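Local coordinates for protein geranyltranstransferase (Enterococcus faecalis, PDB 3P8L) that probably catalyses the magnesium-dependent condensation of isopentenyl diphosphate with geranyl diphosphate, giving farnesyl diphosphate and releasing diphosphate, at residues Leu189-Leu194 with Phe214-Gly219; Val58-Ala63 with Glu290-Leu295; Val143-Gln148 with Leu194-Val199. One frame throughout, in Å; residues are numbered along the deposited sequence. Where two conformers were deposited one is given.

Overall arrangement
Three helix-to-helix contacts run through the mainly helical body of this polyprenyl synthase. Contacts 1 and 3 share helix 175-200 and overlap at Leu194: one face of that helix meets helix 205-230 in contact 1, and its last turns, 194-199, meet helix 139-153 in contact 3. Contact 2 joins helix 53-64 to helix 289-298, so that an early helix and the last one come together, their segments 227 residues apart; along the sequence both other contacts fall between them. The centre of contact 1 lies about 12 Å from those of contacts 2 and 3, which are about 16 Å apart. Leu194 of contact 1 touches Thr61 of contact 2, and Phe192 touches Leu145 of contact 3, giving one continuous core.

Contact 1. Residues Leu189-Leu194 with Phe214-Gly219; sequences LIEFAL and FAHHYG
Three rings of the 214-219 segment border residues of 189-194, and none is stacked face on. The Tyr218 ring takes Ile190 CG2 at its edge, near the ring plane, with CG2 4.0 Å from Tyr218 CD2 and the two side chains crossing at about a right angle. The Phe214 ring meets Leu194 at a slant: Leu194 CD1 comes to 3.6 Å from Phe214 CD2. Glu191 OE2 lies at the edge of the His216 ring, but this placement is doubtful, since it holds for one of two modelled conformers of the glutamate; the firmer contact of Glu191 is its CG against Ala215 CB, at 3.8 Å.

Between these rings the helices come close at Ala215. Its CB points at the other helix and sits 3.5 Å from Glu191 CA, while Leu194 CG covers it at 3.7 Å. Ile190 CG2, anti to the backbone N, lies 3.6 Å from Ala215 O and also faces Gly219 CA. The methyl and the glycine leave little bulk between the backbones, and the axes approach to 8.3 Å.

Helix 289-298 continues the apolar surface beyond Phe214 and Tyr218 through Leu296, and helix 259-283 covers Phe214 with Val276 and Leu277. The two segments run in roughly opposite directions, 139° apart, with the small residues Ala215 and Gly219 of helix 205-230 set against Ile190, Glu191 and Leu194. This is the close packing of successive helices, 175-200 and 205-230, in the all-alpha isoprenoid synthase fold.

Contact 2. Residues Val58-Ala63 with Glu290-Leu295; sequences VLTTVA and EHLANL
Thr60 and Ala63 meet His291 chiefly through their methyl groups. Ala63 CB lies over the centre of the His291 imidazole, 3.9 Å from the ring centroid and only 3° off its normal, a CH-pi contact in which the methyl sits almost equally far from all five ring atoms. Thr60 CG2 approaches the same residue elsewhere, 3.6 Å from His291 CB and 3.4 Å from His291 O, and lies obliquely to the ring.

Aliphatic contacts extend the interface on the leucine side. Thr60 and Leu295 reach toward each other tip to tip, with Thr60 CG2 3.7 Å from Leu295 CD1. Leu292 CD2 also comes close to this methyl, so that CG2, set anti to the backbone N, meets His291, Leu292 and Leu295 together. Thr61 crosses Leu292 obliquely, its OG1 3.6 Å from Leu292 CD2.

Three polar atoms find their hydrogen bonds outside the two segments. Thr60 OG1 is bonded to Leu56 O and Thr61 OG1 to Leu57 O, each one turn back in the same helix; with its hydroxyl so engaged, Thr60 offers its methyl to the partner helix. His291 NE2 bonds to the backbone O of His8, a tag residue, which ties the imidazole to the N-terminal arm.

The two segments run at 141° to one another, their axes 8.7 Å apart at closest approach. Phe13 of helix 13-31 borders Thr60, Ala63 and His291, whereas Thr61 leans on Leu194 of helix 175-200; helix 289-298 packs on helix 53-64 and, through Leu292 and Leu295, also on Phe214 and Tyr218 of helix 205-230.

Contact 3. Residues Val143-Gln148 with Leu194-Val199; sequences VLLMQQ and LIAGGV
Leu144 opens the contact on the side of Val199, its CD2 resting 3.8 Å from Val199 CG2 as the two side chains cross at a slant. Its CG, anti to the backbone N (chi1 177°), is carried toward Val199. Leu145, next in sequence, has its CG anti to the carbonyl carbon instead, and although its CB does not point at the partner helix, its end closes in. CD2 sits 3.9 Å from Val199 CG1 in a tip-to-tip meeting, and the same methyl lies 4.0 Å from Ala196 CA and 4.1 Å from Ala196 CB. Val199 is thereby held by two leucines, CG1 against Leu145 and CG2 chiefly against Leu144. Val76 of helix 71-92 touches both Leu145 and Ala196.

Gln147 turns to the far side of the helix and meets the second subunit, its NE2 hydrogen-bonded to Ser133 O of that subunit; Val143 packs on Lys142 of the second subunit. One turn after Leu144, Gln148 returns to the interface. Its chain bends at chi2 (-63°), which sets CD, and OE1 lies 3.6 Å from Ile195 CD1, the side chains crossing at about a right angle; the amide oxygen meets a methyl here, a polar-to-apolar contact at the partly exposed margin.

With axes 10.8 Å apart and directions 176° from one another, the segments are almost exactly antiparallel and meet largely through side-chain ends. Such side-by-side antiparallel helices belong to the helical bundle of the prenyl synthase fold, and here helix 139-153 packs on helix 175-200 with one face and on the second subunit with another.

Contact 1. Residues Leu189-Leu194 with Phe214-Gly219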
loop_
_atom_site.group_PDB
_atom_site.type_symbol
_atom_site.label_atom_id
_atom_site.label_comp_id
_atom_site.label_asym_id
_atom_site.label_seq_id
_atom_site.Cartn_x
_atom_site.Cartn_y
_atom_site.Cartn_z
ATOM N N LEU A 189 -4.676 4.405 12.870
ATOM C CA LEU A 189 -3.604 5.290 12.365
ATOM C C LEU A 189 -3.136 6.285 13.439
ATOM O O LEU A 189 -1.986 6.709 13.427
ATOM C CB LEU A 189 -4.046 6.084 11.111
ATOM C CG LEU A 189 -4.317 5.442 9.743
ATOM C CD1 LEU A 189 -4.514 6.540 8.682
ATOM C CD2 LEU A 189 -3.196 4.501 9.312
ATOM N N ILE A 190 -4.053 6.685 14.312
ATOM C CA ILE A 190 -3.736 7.553 15.467
ATOM C C ILE A 190 -2.798 6.773 16.383
ATOM O O ILE A 190 -1.775 7.318 16.824
ATOM C CB ILE A 190 -5.001 8.030 16.236
ATOM C CG1 ILE A 190 -5.954 8.814 15.316
ATOM C CG2 ILE A 190 -4.631 8.895 17.474
ATOM C CD1 ILE A 190 -5.356 10.019 14.661
ATOM N N GLU A 191 -3.138 5.496 16.622
ATOM C CA GLU A 191 -2.285 4.617 17.420
ATOM C C GLU A 191 -0.912 4.451 16.784
ATOM O O GLU A 191 0.112 4.565 17.483
ATOM C CB GLU A 191 -2.972 3.273 17.711
ATOM C CG GLU A 191 -3.967 3.344 18.872
ATOM C CD GLU A 191 -5.030 2.262 18.816
ATOM O OE1 GLU A 191 -4.996 1.449 17.870
ATOM O OE2 GLU A 191 -5.902 2.229 19.712
ATOM N N PHE A 192 -0.877 4.236 15.460
ATOM C CA PHE A 192 0.404 4.196 14.758
ATOM C C PHE A 192 1.210 5.472 14.995
ATOM O O PHE A 192 2.421 5.397 15.202
ATOM C CB PHE A 192 0.263 3.972 13.236
ATOM C CG PHE A 192 1.584 4.039 12.515
ATOM C CD1 PHE A 192 2.409 2.921 12.465
ATOM C CD2 PHE A 192 2.039 5.238 11.949
ATOM C CE1 PHE A 192 3.634 2.980 11.819
ATOM C CE2 PHE A 192 3.272 5.309 11.332
ATOM C CZ PHE A 192 4.074 4.167 11.265
ATOM N N ALA A 193 0.571 6.643 14.934
ATOM C CA ALA A 193 1.335 7.891 15.070
ATOM C C ALA A 193 2.091 7.942 16.415
ATOM O O ALA A 193 3.264 8.316 16.460
ATOM C CB ALA A 193 0.441 9.103 14.926
ATOM N N LEU A 194 1.406 7.557 17.487
ATOM C CA LEU A 194 1.997 7.536 18.845
ATOM C C LEU A 194 3.093 6.473 19.030
ATOM O O LEU A 194 4.177 6.773 19.571
ATOM C CB LEU A 194 0.899 7.403 19.909
ATOM C CG LEU A 194 0.257 8.688 20.467
ATOM C CD1 LEU A 194 1.233 9.443 21.340
ATOM C CD2 LEU A 194 -0.332 9.608 19.380
ATOM N N PHE A 214 -2.678 6.319 25.274
ATOM C CA PHE A 214 -2.915 7.741 25.018
ATOM C C PHE A 214 -3.604 7.964 23.666
ATOM O O PHE A 214 -4.584 8.702 23.587
ATOM C CB PHE A 214 -1.608 8.540 25.053
ATOM C CG PHE A 214 -1.789 9.990 24.716
ATOM C CD1 PHE A 214 -2.182 10.897 25.693
ATOM C CD2 PHE A 214 -1.584 10.451 23.416
ATOM C CE1 PHE A 214 -2.354 12.252 25.382
ATOM C CE2 PHE A 214 -1.762 11.790 23.092
ATOM C CZ PHE A 214 -2.139 12.702 24.086
ATOM N N ALA A 215 -3.075 7.330 22.618
ATOM C CA ALA A 215 -3.639 7.450 21.257
ATOM C C ALA A 215 -5.077 6.989 21.198
ATOM O O ALA A 215 -5.929 7.666 20.609
ATOM C CB ALA A 215 -2.808 6.653 20.275
ATOM N N HIS A 216 -5.346 5.846 21.831
ATOM C CA HIS A 216 -6.713 5.342 21.959
ATOM C C HIS A 216 -7.654 6.379 22.573
ATOM O O HIS A 216 -8.727 6.625 22.038
ATOM C CB HIS A 216 -6.763 4.030 22.757
ATOM C CG HIS A 216 -8.152 3.615 23.133
ATOM N ND1 HIS A 216 -8.988 2.943 22.266
ATOM C CD2 HIS A 216 -8.857 3.785 24.279
ATOM C CE1 HIS A 216 -10.145 2.713 22.864
ATOM N NE2 HIS A 216 -10.092 3.216 24.085
ATOM N N HIS A 217 -7.241 7.006 23.675
ATOM C CA HIS A 217 -8.086 8.010 24.311
ATOM C C HIS A 217 -8.160 9.271 23.453
ATOM O O HIS A 217 -9.256 9.804 23.235
ATOM C CB HIS A 217 -7.634 8.313 25.753
ATOM C CG HIS A 217 -7.656 7.110 26.652
ATOM N ND1 HIS A 217 -8.804 6.388 26.897
ATOM C CD2 HIS A 217 -6.670 6.495 27.351
ATOM C CE1 HIS A 217 -8.523 5.374 27.695
ATOM N NE2 HIS A 217 -7.236 5.416 27.986
ATOM N N TYR A 218 -7.013 9.718 22.936
ATOM C CA TYR A 218 -7.000 10.860 22.002
ATOM C C TYR A 218 -7.950 10.646 20.829
ATOM O O TYR A 218 -8.774 11.509 20.538
ATOM C CB TYR A 218 -5.587 11.167 21.462
ATOM C CG TYR A 218 -5.602 12.416 20.602
ATOM C CD1 TYR A 218 -5.516 13.678 21.187
ATOM C CD2 TYR A 218 -5.754 12.343 19.211
ATOM C CE1 TYR A 218 -5.556 14.840 20.411
ATOM C CE2 TYR A 218 -5.811 13.497 18.433
ATOM C CZ TYR A 218 -5.703 14.739 19.042
ATOM O OH TYR A 218 -5.763 15.885 18.290
ATOM N N GLY A 219 -7.822 9.483 20.185
ATOM C CA GLY A 219 -8.552 9.148 18.952
ATOM C C GLY A 219 -10.050 9.053 19.143
ATOM O O GLY A 219 -10.823 9.450 18.268
#

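Contact 2. Residues Val58-Ala63 with Glu290-Leu295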
loop_
_atom_site.group_PDB
_atom_site.type_symbol
_atom_site.label_atom_id
_atom_site.label_comp_id
_atom_site.label_asym_id
_atom_site.label_seq_id
_atom_site.Cartn_x
_atom_site.Cartn_y
_atom_site.Cartn_z
ATOM N N VAL A 58 2.900 12.372 15.365
ATOM C CA VAL A 58 4.229 11.762 15.281
ATOM C C VAL A 58 5.293 12.709 15.849
ATOM O O VAL A 58 6.038 12.338 16.755
ATOM C CB VAL A 58 4.628 11.362 13.832
ATOM C CG1 VAL A 58 6.047 10.809 13.795
ATOM C CG2 VAL A 58 3.679 10.315 13.253
ATOM N N LEU A 59 5.324 13.925 15.319
ATOM C CA LEU A 59 6.350 14.914 15.644
ATOM C C LEU A 59 6.224 15.481 17.065
ATOM O O LEU A 59 7.235 15.701 17.751
ATOM C CB LEU A 59 6.350 16.035 14.608
ATOM C CG LEU A 59 6.675 15.574 13.177
ATOM C CD1 LEU A 59 6.759 16.771 12.294
ATOM C CD2 LEU A 59 7.975 14.754 13.066
ATOM N N THR A 60 4.987 15.661 17.516
ATOM C CA THR A 60 4.735 16.137 18.861
ATOM C C THR A 60 5.231 15.106 19.878
ATOM O O THR A 60 5.780 15.473 20.923
ATOM C CB THR A 60 3.247 16.489 19.047
ATOM O OG1 THR A 60 2.868 17.448 18.042
ATOM C CG2 THR A 60 2.986 17.101 20.416
ATOM N N THR A 61 5.071 13.825 19.549
ATOM C CA THR A 61 5.453 12.729 20.440
ATOM C C THR A 61 6.980 12.690 20.565
ATOM O O THR A 61 7.502 12.543 21.667
ATOM C CB THR A 61 4.838 11.380 19.977
ATOM O OG1 THR A 61 3.411 11.498 20.022
ATOM C CG2 THR A 61 5.255 10.222 20.867
ATOM N N VAL A 62 7.675 12.867 19.442
ATOM C CA VAL A 62 9.136 12.970 19.423
ATOM C C VAL A 62 9.601 14.196 20.254
ATOM O O VAL A 62 10.587 14.109 21.006
ATOM C CB VAL A 62 9.674 13.021 17.964
ATOM C CG1 VAL A 62 11.187 13.262 17.919
ATOM C CG2 VAL A 62 9.339 11.724 17.221
ATOM N N ALA A 63 8.869 15.307 20.138
ATOM C CA ALA A 63 9.146 16.533 20.903
ATOM C C ALA A 63 8.989 16.320 22.408
ATOM O O ALA A 63 9.840 16.751 23.183
ATOM C CB ALA A 63 8.272 17.689 20.436
ATOM N N GLU A 290 3.696 18.725 28.271
ATOM C CA GLU A 290 2.814 19.776 27.723
ATOM C C GLU A 290 2.550 19.595 26.239
ATOM O O GLU A 290 1.470 19.926 25.773
ATOM C CB GLU A 290 3.361 21.190 27.954
ATOM C CG GLU A 290 4.280 21.363 29.151
ATOM C CD GLU A 290 5.749 21.185 28.786
ATOM O OE1 GLU A 290 6.216 21.836 27.817
ATOM O OE2 GLU A 290 6.435 20.396 29.474
ATOM N N HIS A 291 3.533 19.083 25.503
ATOM C CA HIS A 291 3.354 18.804 24.081
ATOM C C HIS A 291 2.140 17.904 23.835
ATOM O O HIS A 291 1.240 18.265 23.080
ATOM C CB HIS A 291 4.622 18.232 23.456
ATOM C CG HIS A 291 5.649 19.270 23.152
ATOM N ND1 HIS A 291 5.477 20.208 22.157
ATOM C CD2 HIS A 291 6.848 19.536 23.722
ATOM C CE1 HIS A 291 6.534 21.002 22.119
ATOM N NE2 HIS A 291 7.383 20.609 23.051
ATOM N N LEU A 292 2.097 16.772 24.523
ATOM C CA LEU A 292 0.966 15.875 24.390
ATOM C C LEU A 292 -0.273 16.312 25.179
ATOM O O LEU A 292 -1.391 16.149 24.683
ATOM C CB LEU A 292 1.381 14.437 24.702
ATOM C CG LEU A 292 2.317 13.781 23.677
ATOM C CD1 LEU A 292 2.745 12.394 24.142
ATOM C CD2 LEU A 292 1.651 13.695 22.321
ATOM N N ALA A 293 -0.080 16.896 26.372
ATOM C CA ALA A 293 -1.202 17.447 27.164
ATOM C C ALA A 293 -1.983 18.558 26.465
ATOM O O ALA A 293 -3.211 18.607 26.586
ATOM C CB ALA A 293 -0.739 17.917 28.549
ATOM N N ASN A 294 -1.281 19.440 25.748
ATOM C CA ASN A 294 -1.916 20.531 24.999
ATOM C C ASN A 294 -2.831 20.014 23.882
ATOM O O ASN A 294 -3.881 20.586 23.609
ATOM C CB ASN A 294 -0.859 21.485 24.421
ATOM C CG ASN A 294 -1.442 22.483 23.442
ATOM O OD1 ASN A 294 -2.151 23.407 23.832
ATOM N ND2 ASN A 294 -1.149 22.294 22.161
ATOM N N LEU A 295 -2.414 18.932 23.227
ATOM C CA LEU A 295 -3.257 18.318 22.184
ATOM C C LEU A 295 -4.568 17.785 22.766
ATOM O O LEU A 295 -5.623 17.910 22.152
ATOM C CB LEU A 295 -2.501 17.224 21.422
ATOM C CG LEU A 295 -1.363 17.708 20.507
ATOM C CD1 LEU A 295 -0.619 16.531 19.953
ATOM C CD2 LEU A 295 -1.847 18.604 19.373
#

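Contact 3. Residues Val143-Gln148 with Leu194-Val199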
loop_
_atom_site.group_PDB
_atom_site.type_symbol
_atom_site.label_atom_id
_atom_site.label_comp_id
_atom_site.label_asym_id
_atom_site.label_seq_id
_atom_site.Cartn_x
_atom_site.Cartn_y
_atom_site.Cartn_z
ATOM N N VAL A 143 11.738 -2.016 9.607
ATOM C CA VAL A 143 10.872 -3.183 9.501
ATOM C C VAL A 143 9.721 -3.139 10.495
ATOM O O VAL A 143 8.585 -3.439 10.134
ATOM C CB VAL A 143 11.685 -4.518 9.596
ATOM C CG1 VAL A 143 10.795 -5.738 9.900
ATOM C CG2 VAL A 143 12.437 -4.753 8.323
ATOM N N LEU A 144 10.009 -2.721 11.731
ATOM C CA LEU A 144 8.977 -2.563 12.752
ATOM C C LEU A 144 7.907 -1.552 12.316
ATOM O O LEU A 144 6.718 -1.792 12.472
ATOM C CB LEU A 144 9.600 -2.124 14.095
ATOM C CG LEU A 144 8.647 -1.835 15.260
ATOM C CD1 LEU A 144 7.792 -3.052 15.606
ATOM C CD2 LEU A 144 9.431 -1.357 16.479
ATOM N N LEU A 145 8.345 -0.424 11.788
ATOM C CA LEU A 145 7.405 0.644 11.449
ATOM C C LEU A 145 6.591 0.296 10.187
ATOM O O LEU A 145 5.441 0.710 10.075
ATOM C CB LEU A 145 8.123 1.994 11.339
ATOM C CG LEU A 145 8.576 2.603 12.682
ATOM C CD1 LEU A 145 8.992 4.037 12.503
ATOM C CD2 LEU A 145 7.512 2.530 13.744
ATOM N N MET A 146 7.170 -0.505 9.289
ATOM C CA MET A 146 6.459 -0.984 8.096
ATOM C C MET A 146 5.393 -1.995 8.517
ATOM O O MET A 146 4.256 -1.946 8.039
ATOM C CB MET A 146 7.429 -1.567 7.052
ATOM C CG MET A 146 8.207 -0.499 6.247
ATOM S SD MET A 146 9.320 -1.109 4.943
ATOM C CE MET A 146 10.331 -2.287 5.825
ATOM N N GLN A 147 5.765 -2.890 9.437
ATOM C CA GLN A 147 4.830 -3.835 10.049
ATOM C C GLN A 147 3.662 -3.117 10.700
ATOM O O GLN A 147 2.485 -3.480 10.501
ATOM C CB GLN A 147 5.536 -4.700 11.120
ATOM C CG GLN A 147 6.428 -5.806 10.566
ATOM C CD GLN A 147 7.331 -6.446 11.632
ATOM O OE1 GLN A 147 7.392 -5.989 12.774
ATOM N NE2 GLN A 147 8.031 -7.511 11.247
ATOM N N GLN A 148 3.984 -2.089 11.473
ATOM C CA GLN A 148 2.989 -1.359 12.240
ATOM C C GLN A 148 2.090 -0.493 11.328
ATOM O O GLN A 148 0.877 -0.394 11.549
ATOM C CB GLN A 148 3.668 -0.515 13.323
ATOM C CG GLN A 148 4.220 -1.341 14.523
ATOM C CD GLN A 148 3.142 -2.072 15.286
ATOM O OE1 GLN A 148 2.152 -1.478 15.708
ATOM N NE2 GLN A 148 3.326 -3.378 15.474
ATOM N N LEU A 194 1.406 7.557 17.487
ATOM C CA LEU A 194 1.997 7.536 18.845
ATOM C C LEU A 194 3.093 6.473 19.030
ATOM O O LEU A 194 4.177 6.773 19.571
ATOM C CB LEU A 194 0.899 7.403 19.909
ATOM C CG LEU A 194 0.257 8.688 20.467
ATOM C CD1 LEU A 194 1.233 9.443 21.340
ATOM C CD2 LEU A 194 -0.332 9.608 19.380
ATOM N N ILE A 195 2.807 5.255 18.562
ATOM C CA ILE A 195 3.773 4.160 18.478
ATOM C C ILE A 195 5.015 4.583 17.732
ATOM O O ILE A 195 6.127 4.409 18.242
ATOM C CB ILE A 195 3.153 2.886 17.809
ATOM C CG1 ILE A 195 2.110 2.259 18.731
ATOM C CG2 ILE A 195 4.224 1.857 17.422
ATOM C CD1 ILE A 195 1.448 1.044 18.146
ATOM N N ALA A 196 4.834 5.166 16.541
ATOM C CA ALA A 196 5.962 5.621 15.751
ATOM C C ALA A 196 6.775 6.699 16.460
ATOM O O ALA A 196 8.005 6.675 16.404
ATOM C CB ALA A 196 5.521 6.114 14.368
ATOM N N GLY A 197 6.091 7.662 17.073
ATOM C CA GLY A 197 6.746 8.659 17.927
ATOM C C GLY A 197 7.640 8.010 18.985
ATOM O O GLY A 197 8.802 8.380 19.120
ATOM N N GLY A 198 7.103 7.015 19.694
ATOM C CA GLY A 198 7.886 6.222 20.661
ATOM C C GLY A 198 9.108 5.499 20.116
ATOM O O GLY A 198 10.163 5.488 20.752
ATOM N N VAL A 199 8.963 4.903 18.935
ATOM C CA VAL A 199 10.027 4.145 18.293
ATOM C C VAL A 199 11.124 5.087 17.803
ATOM O O VAL A 199 12.326 4.815 17.966
ATOM C CB VAL A 199 9.450 3.285 17.136
ATOM C CG1 VAL A 199 10.534 2.704 16.254
ATOM C CG2 VAL A 199 8.570 2.187 17.694
#